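Local structure of capsid protein VP1 (Human polyomavirus 12, 6Y5Z) at the interface of chains A and B. The protein is the major capsid protein, whose disulfide-linked pentamers probably build the T=7 icosahedral shell that attaches the virus to host cells. Sequence-based numbering; all coordinates share one arbitrary frame. Chains: chain A/B, Capsid protein VP1.

The interface of chains A and B. Residues chain A 102-103, 210-211; chain B 203-206.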
ATOM      1  N   LEU A 102      16.969   2.124 -15.021  1.00 11.75           N
ATOM      2  CA  LEU A 102      17.233   2.831 -13.743  0.50 12.09           C
ATOM      3  C   LEU A 102      18.081   1.936 -12.832  1.00 12.51           C
ATOM      4  O   LEU A 102      18.533   2.437 -11.775  1.00 13.62           O
ATOM      5  CB  LEU A 102      15.890   3.219 -13.118  0.50 11.96           C
ATOM      6  CG  LEU A 102      14.989   4.060 -14.028  0.50 11.70           C
ATOM      7  CD1 LEU A 102      13.580   4.152 -13.475  0.50 11.56           C
ATOM      8  CD2 LEU A 102      15.592   5.442 -14.269  0.50 11.51           C
ATOM      9  N   MET A 103      18.306   0.687 -13.231  1.00 12.66           N
ATOM     10  CA  MET A 103      19.199  -0.249 -12.497  1.00 13.64           C
ATOM     11  C   MET A 103      20.668   0.001 -12.866  1.00 14.03           C
ATOM     12  O   MET A 103      21.543  -0.708 -12.340  1.00 15.31           O
ATOM     13  CB  MET A 103      18.805  -1.704 -12.753  1.00 13.66           C
ATOM     14  CG  MET A 103      17.361  -2.030 -12.369  1.00 13.55           C
ATOM     15  SD  MET A 103      16.956  -1.771 -10.625  1.00 14.57           S
ATOM     16  CE  MET A 103      17.922  -3.101  -9.923  1.00 14.88           C
ATOM     17  N   PRO A 210      11.464   6.987  -3.900  1.00 13.65           N
ATOM     18  CA  PRO A 210      11.813   5.973  -4.883  1.00 13.81           C
ATOM     19  C   PRO A 210      10.724   5.838  -5.932  1.00 13.26           C
ATOM     20  O   PRO A 210       9.544   5.776  -5.573  1.00 13.86           O
ATOM     21  CB  PRO A 210      11.928   4.663  -4.099  1.00 15.19           C
ATOM     22  CG  PRO A 210      11.357   4.948  -2.729  1.00 17.24           C
ATOM     23  CD  PRO A 210      11.264   6.449  -2.547  1.00 14.81           C
ATOM     24  N   PRO A 211      11.079   5.746  -7.231  1.00 13.00           N
ATOM     25  CA  PRO A 211      10.086   5.481  -8.266  1.00 13.56           C
ATOM     26  C   PRO A 211       9.632   4.026  -8.242  1.00 14.09           C
ATOM     27  O   PRO A 211      10.379   3.152  -7.826  1.00 14.12           O
ATOM     28  CB  PRO A 211      10.814   5.779  -9.582  1.00 15.38           C
ATOM     29  CG  PRO A 211      12.264   5.569  -9.247  1.00 15.11           C
ATOM     30  CD  PRO A 211      12.436   5.919  -7.779  1.00 15.21           C
TER
ATOM     31  N   TYR B 203       9.339  -2.998 -10.578  1.00 13.09           N
ATOM     32  CA  TYR B 203      10.566  -2.249 -10.303  1.00 12.54           C
ATOM     33  C   TYR B 203      10.267  -1.301  -9.151  1.00 12.57           C
ATOM     34  O   TYR B 203       9.186  -0.695  -9.123  1.00 12.69           O
ATOM     35  CB  TYR B 203      10.971  -1.491 -11.564  1.00 11.87           C
ATOM     36  CG  TYR B 203      11.898  -0.360 -11.259  1.00 11.42           C
ATOM     37  CD1 TYR B 203      13.233  -0.575 -10.980  1.00 12.14           C
ATOM     38  CD2 TYR B 203      11.417   0.931 -11.205  1.00 11.93           C
ATOM     39  CE1 TYR B 203      14.065   0.476 -10.630  1.00 11.86           C
ATOM     40  CE2 TYR B 203      12.231   1.986 -10.849  1.00 11.98           C
ATOM     41  CZ  TYR B 203      13.560   1.764 -10.572  1.00 12.07           C
ATOM     42  OH  TYR B 203      14.341   2.836 -10.247  1.00 14.03           O
ATOM     43  N   TYR B 204      11.212  -1.135  -8.244  1.00 12.82           N
ATOM     44  CA  TYR B 204      11.104  -0.145  -7.152  1.00 15.80           C
ATOM     45  C   TYR B 204      12.512   0.429  -7.017  1.00 15.42           C
ATOM     46  O   TYR B 204      13.450  -0.367  -6.876  1.00 15.67           O
ATOM     47  CB  TYR B 204      10.570  -0.831  -5.877  1.00 19.44           C
ATOM     48  CG  TYR B 204       9.760  -0.005  -4.913  1.00 26.34           C
ATOM     49  CD1 TYR B 204      10.342   1.047  -4.229  1.00 29.36           C
ATOM     50  CD2 TYR B 204       8.443  -0.330  -4.599  1.00 30.61           C
ATOM     51  CE1 TYR B 204       9.639   1.794  -3.297  1.00 32.54           C
ATOM     52  CE2 TYR B 204       7.724   0.408  -3.663  1.00 36.82           C
ATOM     53  CZ  TYR B 204       8.329   1.478  -3.012  1.00 34.36           C
ATOM     54  OH  TYR B 204       7.683   2.268  -2.108  1.00 37.41           O
ATOM     55  N   GLY B 205      12.681   1.743  -7.072  1.00 13.96           N
ATOM     56  CA  GLY B 205      14.025   2.351  -7.052  1.00 13.61           C
ATOM     57  C   GLY B 205      14.512   2.728  -5.667  1.00 12.91           C
ATOM     58  O   GLY B 205      14.085   2.101  -4.667  1.00 12.57           O
ATOM     59  N   GLY B 206      15.444   3.685  -5.646  1.00 13.51           N
ATOM     60  CA  GLY B 206      16.028   4.237  -4.418  1.00 13.32           C
ATOM     61  C   GLY B 206      17.363   3.601  -4.096  1.00 14.62           C
ATOM     62  O   GLY B 206      17.639   2.484  -4.574  1.00 14.06           O
TER
HETATM   63  O   HOH W   1      16.863   2.474  -9.531  1.00 15.39           O
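A chi1 of 160° turns the B:Tyr203 side chain away from its own backbone nitrogen and sends the phenol from the end of strand 197-204 across to the chain A subunit, where it meets A:Leu102, A:Met103 and A:Pro211. The patch belongs to the contact between neighbouring VP1 subunits, polyomavirus coat proteins of jelly-roll fold, within the capsid pentamer. A:Leu102, in the 3-10 helix 99-103, crosses the phenol at about a right angle. Its CB makes the nearest approach of this pair, 3.3 Å from OH of B:Tyr203, and its CD1 lies 3.7 Å from CE2 of B:Tyr203. The next residue, A:Met103, has a chain bent at chi2 and chi3 that brings its thioether sulfur to the rim of the same ring, in the ring plane, with SD 3.7 Å from CE1 of B:Tyr203. CG of A:Pro211 packs against the hydroxyl and CE2 of B:Tyr203. A:Leu102 thus lies to one side of the ring plane at the hydroxyl end, the thioether sulfur at the CE1 edge, and A:Pro211 CG beyond CE2 and the hydroxyl.

The hydroxyl is tied back to chain A by water: OH of B:Tyr203 lies 2.6 Å from the oxygen of water 1, which is in turn 2.8 Å from the carbonyl O of A:Leu102. This water sits in the ring plane, and its bridge should restrain the phenol's position against the short helix.

Past the end of the strand, the backbone N of B:Gly205 donates to the carbonyl O of A:Pro211, 2.8 Å away. The bond is fairly straight, 159° at the hydrogen. The same amide nitrogen lies over the face of the B:Tyr203 ring opposite the leucine, displaced toward its rim, which places the direct hydrogen bond next to the apolar cluster. B:Tyr204 turns its ring toward the other proline: A:Pro210 runs alongside it, with CG 3.6 Å from CE1 of B:Tyr204, while CB of A:Pro210 packs against the carbonyl of B:Gly205.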